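Local coordinates for protein putative zinc protease (Bordetella pertussis, PDB 3IH6) that probably serves, as one part of a longer M16-family protein, in zinc-dependent cleavage of peptide bonds, at residues P55-R58 and L59-A62; L108-L111 and S112-P115; T130-Q133 and Q134-D138. All coordinates share one frame; numbering follows the deposited sequence.

Interaction 1: residues P55-R58 and L59-A62; sequences PSSR and LYHA
Tyr60 reaches back across the start of helix 58-63 to lie against Pro55, and the two meet beside an N-cap. With CG anti to its backbone N (chi1 -172°), the side chain leaves Tyr60 CB, which sits 3.0 Å from Ser57 OG, and heads for the proline. CG and CD2 then pass under Pro55 CA, which stands over one ring face, 3.6 Å from the ring centroid, in a CH-pi contact offset toward the rim; CD2 also comes 3.1 Å from Pro55 O. Farther out, Tyr60 CE2 packs on Pro55 CB at 3.7 Å, and CZ ends 4.1 Å from Pro55 CA. The Tyr60 side chain also touches Thr5 of strand 2-6 and Val72 of strand 71-77, tying the turn to the sheet within the part that matches the M16 inactive domain. Ser57, the N-cap residue, turns OG to accept from Tyr60 N at 3.2 Å, while OG also hydrogen-bonds Thr54 O. One turn on, His61 N donates to Ser57 O in a nearly straight bond (171°). A water donates to Pro55 O and meets the edge of the His61 ring in plane at ND1. The chemistry implies a helix start capped by a serine hydroxyl at Tyr60 N, with Pro55 CA over the ring adding an apolar contact beside it.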
loop_
_atom_site.group_PDB
_atom_site.type_symbol
_atom_site.label_atom_id
_atom_site.label_comp_id
_atom_site.label_asym_id
_atom_site.label_seq_id
_atom_site.Cartn_x
_atom_site.Cartn_y
_atom_site.Cartn_z
ATOM N N PRO E 55 -3.305 10.151 22.820
ATOM C CA PRO E 55 -3.652 10.297 24.244
ATOM C C PRO E 55 -3.507 11.713 24.798
ATOM O O PRO E 55 -4.181 12.036 25.764
ATOM C CB PRO E 55 -2.656 9.388 24.923
ATOM C CG PRO E 55 -2.379 8.327 23.897
ATOM C CD PRO E 55 -2.320 9.064 22.617
ATOM N N SER E 56 -2.665 12.538 24.169
ATOM C CA SER E 56 -2.501 13.974 24.483
ATOM C C SER E 56 -3.597 14.905 23.946
ATOM O O SER E 56 -3.636 16.080 24.334
ATOM C CB SER E 56 -1.190 14.491 23.911
ATOM O OG SER E 56 -0.108 13.916 24.588
ATOM N N SER E 57 -4.457 14.393 23.067
ATOM C CA SER E 57 -5.487 15.205 22.420
ATOM C C SER E 57 -6.521 15.694 23.471
ATOM O O SER E 57 -6.674 15.060 24.493
ATOM C CB SER E 57 -6.196 14.380 21.368
ATOM O OG SER E 57 -7.001 13.395 22.007
ATOM N N ARG E 58 -7.247 16.771 23.190
ATOM C CA ARG E 58 -8.144 17.376 24.178
ATOM C C ARG E 58 -9.268 16.392 24.519
ATOM O O ARG E 58 -9.538 16.122 25.700
ATOM C CB ARG E 58 -8.709 18.730 23.692
ATOM C CG ARG E 58 -7.677 19.864 23.429
ATOM C CD ARG E 58 -6.874 20.229 24.730
ATOM N NE ARG E 58 -5.993 21.405 24.617
ATOM C CZ ARG E 58 -6.396 22.664 24.805
ATOM N NH1 ARG E 58 -7.670 22.939 25.081
ATOM N NH2 ARG E 58 -5.544 23.664 24.671
ATOM N N LEU E 59 -9.908 15.836 23.491
ATOM C CA LEU E 59 -10.935 14.825 23.695
ATOM C C LEU E 59 -10.444 13.615 24.515
ATOM O O LEU E 59 -11.107 13.197 25.482
ATOM C CB LEU E 59 -11.579 14.391 22.370
ATOM C CG LEU E 59 -12.390 15.489 21.653
ATOM C CD1 LEU E 59 -12.824 15.064 20.205
ATOM C CD2 LEU E 59 -13.594 15.850 22.462
ATOM N N TYR E 60 -9.321 13.042 24.110
ATOM C CA TYR E 60 -8.856 11.854 24.779
ATOM C C TYR E 60 -8.695 12.141 26.257
ATOM O O TYR E 60 -9.220 11.404 27.084
ATOM C CB TYR E 60 -7.563 11.313 24.159
ATOM C CG TYR E 60 -7.119 9.947 24.703
ATOM C CD1 TYR E 60 -7.375 8.781 23.972
ATOM C CD2 TYR E 60 -6.408 9.828 25.928
ATOM C CE1 TYR E 60 -6.986 7.509 24.434
ATOM C CE2 TYR E 60 -5.988 8.535 26.408
ATOM C CZ TYR E 60 -6.277 7.399 25.621
ATOM O OH TYR E 60 -5.890 6.160 26.026
ATOM N N HIS E 61 -8.022 13.237 26.584
ATOM C CA HIS E 61 -7.774 13.563 27.976
ATOM C C HIS E 61 -9.054 13.822 28.800
ATOM O O HIS E 61 -9.103 13.496 29.980
ATOM C CB HIS E 61 -6.848 14.773 28.078
ATOM C CG HIS E 61 -6.273 14.945 29.436
ATOM N ND1 HIS E 61 -5.243 14.160 29.901
ATOM C CD2 HIS E 61 -6.608 15.776 30.451
ATOM C CE1 HIS E 61 -4.958 14.508 31.142
ATOM N NE2 HIS E 61 -5.779 15.478 31.502
ATOM N N ALA E 62 -10.077 14.407 28.172
ATOM C CA ALA E 62 -11.325 14.719 28.878
ATOM C C ALA E 62 -12.177 13.476 29.094
ATOM O O ALA E 62 -12.821 13.343 30.130
ATOM C CB ALA E 62 -12.113 15.783 28.114
HETATM O O HOH W 1 -3.994 11.654 28.396
#

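Interaction 2: residues L108-L111 and S112-P115; sequences LESL and SSKP
A chi1 of 59° sets Ser113 OG between its own backbone N and carbonyl carbon, and from there the hydroxyl swings back over the preceding turn to Ser110 O. The setting is a short 3-10 turn that follows helix 97-109 and leads toward helix 118-136, and it illustrates how a serine can add a second bond to a turn already closed by its backbone. Ser113 OG donates to Ser110 O at 2.8 Å, lying in the carbonyl plane. Ser113 N donates to the same oxygen at 3.1 Å, but from above that plane, 50° out of it. One carbonyl is therefore gripped twice by one residue, through two different approaches: the hydroxyl bond should hold chi1, while the amide bond closes the turn.

Ser110 has a similar first torsion (73°), and its hydroxyl likewise reaches back, to Ala106 O of helix 97-109. The two serines thus link the helix to the turn in succession. The next step is less firm: Lys114 N makes a weak bond to Leu111 O at 2.9 Å, and that carbonyl also accepts from Gln174 NE2 of helix 170-180. Pro115 N has no hydrogen to give, so its 3.1 Å approach to Leu111 O is not a hydrogen bond.

Beneath the polar surface, Leu111 is buried. Its CB points away overall, and the side chain packs on Leu51 of helix 39-52 and Ala177 of helix 170-180, fastening an otherwise exposed connection to the helical layer. At the outer side a water bridges the backbone, donating to Glu109 O at 2.8 Å and accepting weakly from Ser112 N at 3.3 Å.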
loop_
_atom_site.group_PDB
_atom_site.type_symbol
_atom_site.label_atom_id
_atom_site.label_comp_id
_atom_site.label_asym_id
_atom_site.label_seq_id
_atom_site.Cartn_x
_atom_site.Cartn_y
_atom_site.Cartn_z
ATOM N N LEU E 108 -15.115 20.736 23.095
ATOM C CA LEU E 108 -15.034 21.266 21.737
ATOM C C LEU E 108 -15.405 22.737 21.685
ATOM O O LEU E 108 -14.732 23.521 21.039
ATOM C CB LEU E 108 -15.933 20.469 20.784
ATOM C CG LEU E 108 -15.508 19.040 20.460
ATOM C CD1 LEU E 108 -16.597 18.289 19.644
ATOM C CD2 LEU E 108 -14.144 18.956 19.790
ATOM N N GLU E 109 -16.464 23.103 22.399
ATOM C CA GLU E 109 -17.026 24.440 22.362
ATOM C C GLU E 109 -16.514 25.393 23.445
ATOM O O GLU E 109 -16.944 26.566 23.527
ATOM C CB GLU E 109 -18.540 24.317 22.400
ATOM C CG GLU E 109 -19.016 23.360 21.305
ATOM C CD GLU E 109 -20.476 23.036 21.389
ATOM O OE1 GLU E 109 -21.214 23.612 22.239
ATOM O OE2 GLU E 109 -20.901 22.211 20.573
ATOM N N SER E 110 -15.546 24.947 24.240
ATOM C CA SER E 110 -14.971 25.873 25.222
ATOM C C SER E 110 -13.460 26.131 25.096
ATOM O O SER E 110 -12.799 26.530 26.052
ATOM C CB SER E 110 -15.349 25.428 26.636
ATOM O OG SER E 110 -14.604 24.273 26.981
ATOM N N LEU E 111 -12.924 25.926 23.901
ATOM C CA LEU E 111 -11.507 26.128 23.628
ATOM C C LEU E 111 -11.130 27.589 23.860
ATOM O O LEU E 111 -9.948 27.929 24.061
ATOM C CB LEU E 111 -11.201 25.741 22.168
ATOM C CG LEU E 111 -11.367 24.257 21.861
ATOM C CD1 LEU E 111 -11.425 24.044 20.324
ATOM C CD2 LEU E 111 -10.256 23.421 22.502
ATOM N N SER E 112 -12.148 28.444 23.845
ATOM C CA SER E 112 -11.953 29.872 24.050
ATOM C C SER E 112 -11.262 30.172 25.406
ATOM O O SER E 112 -10.430 31.095 25.539
ATOM C CB SER E 112 -13.314 30.553 23.983
ATOM O OG SER E 112 -13.148 31.950 23.828
ATOM N N SER E 113 -11.622 29.385 26.400
ATOM C CA SER E 113 -11.071 29.495 27.734
ATOM C C SER E 113 -10.017 28.413 27.984
ATOM O O SER E 113 -9.518 28.274 29.112
ATOM C CB SER E 113 -12.210 29.284 28.709
ATOM O OG SER E 113 -12.762 27.990 28.472
ATOM N N LYS E 114 -9.705 27.628 26.947
ATOM C CA LYS E 114 -8.676 26.611 27.030
ATOM C C LYS E 114 -7.822 26.537 25.725
ATOM O O LYS E 114 -7.773 25.488 25.094
ATOM C CB LYS E 114 -9.354 25.257 27.308
ATOM C CG LYS E 114 -8.608 24.373 28.301
ATOM C CD LYS E 114 -9.442 23.132 28.651
ATOM C CE LYS E 114 -8.730 22.218 29.656
ATOM N NZ LYS E 114 -7.412 21.783 29.135
ATOM N N PRO E 115 -7.160 27.648 25.336
ATOM C CA PRO E 115 -6.558 27.867 24.007
ATOM C C PRO E 115 -5.426 26.893 23.655
ATOM O O PRO E 115 -4.640 26.512 24.504
ATOM C CB PRO E 115 -5.973 29.270 24.109
ATOM C CG PRO E 115 -5.652 29.440 25.541
ATOM C CD PRO E 115 -6.744 28.694 26.292
HETATM O O HOH W 2 -15.095 28.249 22.353
#

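Interaction 3: residues T130-Q133 and Q134-D138; sequences TAWQ and QTYAD
Trp132 and Tyr136 touch across one turn of the last part of helix 118-136, an i to i+4 aromatic pair on an alpha helix. In the tight part, the outer rim of the indole, CZ3 and CH2, lies against CB and CG at the root of Tyr136. Tyr136 CB stands over one face of the indole, 3.8 Å from the centroid of its six-membered ring, and Trp132 CZ3 reaches within 3.5 Å of that same CB. Both side chains carry CG anti to the backbone N (chi1 -168° and 170°), which sends them off the same flank. The rings are near parallel, at 15°, but displaced along their planes, with centroids 4.9 Å apart, so little of one lies over the other. Beyond this pair the indole stacks with Phe158, whose carbonyl receives the NE1 bond, and makes a cation-pi contact with Arg162 of helix 157-167.

The loose side holds Ala131, which is exposed, and Gln133, whose OE1 comes only to 3.9 Å from Tyr136 CD2. The Gln134 flank is a subunit contact: its chain runs beside Thr130, with Gln134 NE2 3.3 Å from Thr130 CG2, and NE2 donates to Ala137 O of a third subunit. Tyr136 OH bonds Gln90 of a fourth subunit. Beneath runs the ordinary helical ladder, in which Tyr136 N donates to Trp132 O at 2.9 Å.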
loop_
_atom_site.group_PDB
_atom_site.type_symbol
_atom_site.label_atom_id
_atom_site.label_comp_id
_atom_site.label_asym_id
_atom_site.label_seq_id
_atom_site.Cartn_x
_atom_site.Cartn_y
_atom_site.Cartn_z
ATOM N N THR E 130 3.794 15.987 6.856
ATOM C CA THR E 130 4.254 14.619 6.563
ATOM C C THR E 130 3.320 13.903 5.590
ATOM O O THR E 130 3.766 13.233 4.669
ATOM C CB THR E 130 4.328 13.784 7.898
ATOM O OG1 THR E 130 5.161 14.469 8.836
ATOM C CG2 THR E 130 4.859 12.391 7.688
ATOM N N ALA E 131 2.013 14.018 5.844
ATOM C CA ALA E 131 0.987 13.402 4.969
ATOM C C ALA E 131 1.091 14.035 3.593
ATOM O O ALA E 131 1.117 13.319 2.595
ATOM C CB ALA E 131 -0.407 13.578 5.538
ATOM N N TRP E 132 1.253 15.362 3.570
ATOM C CA TRP E 132 1.383 16.133 2.337
ATOM C C TRP E 132 2.601 15.722 1.488
ATOM O O TRP E 132 2.475 15.586 0.281
ATOM C CB TRP E 132 1.396 17.658 2.588
ATOM C CG TRP E 132 1.229 18.440 1.276
ATOM C CD1 TRP E 132 0.045 18.897 0.720
ATOM C CD2 TRP E 132 2.260 18.786 0.339
ATOM N NE1 TRP E 132 0.289 19.521 -0.473
ATOM C CE2 TRP E 132 1.639 19.456 -0.737
ATOM C CE3 TRP E 132 3.650 18.606 0.311
ATOM C CZ2 TRP E 132 2.367 19.959 -1.822
ATOM C CZ3 TRP E 132 4.366 19.093 -0.777
ATOM C CH2 TRP E 132 3.717 19.754 -1.830
ATOM N N GLN E 133 3.753 15.529 2.133
ATOM C CA GLN E 133 4.996 15.169 1.458
ATOM C C GLN E 133 4.880 13.760 0.912
ATOM O O GLN E 133 5.462 13.438 -0.113
ATOM C CB GLN E 133 6.195 15.236 2.418
ATOM C CG GLN E 133 6.691 16.650 2.826
ATOM C CD GLN E 133 6.986 17.591 1.627
ATOM O OE1 GLN E 133 7.334 17.144 0.524
ATOM N NE2 GLN E 133 6.848 18.911 1.861
ATOM N N GLN E 134 4.129 12.919 1.614
ATOM C CA GLN E 134 3.941 11.540 1.140
ATOM C C GLN E 134 3.070 11.527 -0.097
ATOM O O GLN E 134 3.338 10.757 -1.037
ATOM C CB GLN E 134 3.397 10.622 2.243
ATOM C CG GLN E 134 4.479 10.208 3.214
ATOM C CD GLN E 134 3.935 9.630 4.506
ATOM O OE1 GLN E 134 2.905 8.973 4.512
ATOM N NE2 GLN E 134 4.636 9.869 5.607
ATOM N N THR E 135 2.049 12.384 -0.110
ATOM C CA THR E 135 1.204 12.553 -1.284
ATOM C C THR E 135 1.980 13.068 -2.475
ATOM O O THR E 135 1.938 12.484 -3.553
ATOM C CB THR E 135 0.049 13.511 -1.009
ATOM O OG1 THR E 135 -0.893 12.840 -0.178
ATOM C CG2 THR E 135 -0.639 13.912 -2.296
ATOM N N TYR E 136 2.708 14.156 -2.252
ATOM C CA TYR E 136 3.446 14.856 -3.304
ATOM C C TYR E 136 4.552 14.007 -3.989
ATOM O O TYR E 136 4.838 14.183 -5.205
ATOM C CB TYR E 136 3.965 16.180 -2.707
ATOM C CG TYR E 136 4.948 16.924 -3.570
ATOM C CD1 TYR E 136 4.517 17.644 -4.688
ATOM C CD2 TYR E 136 6.318 16.907 -3.270
ATOM C CE1 TYR E 136 5.429 18.339 -5.486
ATOM C CE2 TYR E 136 7.229 17.591 -4.057
ATOM C CZ TYR E 136 6.781 18.308 -5.161
ATOM O OH TYR E 136 7.698 18.984 -5.948
ATOM N N ALA E 137 5.142 13.051 -3.253
ATOM C CA ALA E 137 6.229 12.229 -3.798
ATOM C C ALA E 137 5.769 11.132 -4.781
ATOM O O ALA E 137 6.591 10.479 -5.429
ATOM C CB ALA E 137 7.069 11.629 -2.667
ATOM N N ASP E 138 4.455 10.960 -4.888
ATOM C CA ASP E 138 3.817 9.963 -5.759
ATOM C C ASP E 138 2.968 10.699 -6.816
ATOM O O ASP E 138 2.008 11.384 -6.469
ATOM C CB ASP E 138 2.926 9.025 -4.904
ATOM C CG ASP E 138 2.433 7.789 -5.674
ATOM O OD1 ASP E 138 2.217 7.821 -6.932
ATOM O OD2 ASP E 138 2.255 6.763 -4.998
#

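From the N terminus, the three contacts come in series, neither nested nor crossed, and each closes only a turn of contiguous chain. Interaction 1 starts helix 58-63 after the loop from helix 39-52. Interaction 2 follows the end of helix 97-109 and meets interaction 1 directly: Arg58 NH1 lies 2.6 Å from Lys114 O in a probable hydrogen bond, and Leu59 packs on Leu108. Together they join the start of helix 58-63 to the end of helix 97-109, and interaction 1 also touches the sheet. Interaction 3 lies near the end of helix 118-136, the next helix, its centre about 32 Å from that of interaction 2 and on the opposite side of the chain's centre, facing other subunits.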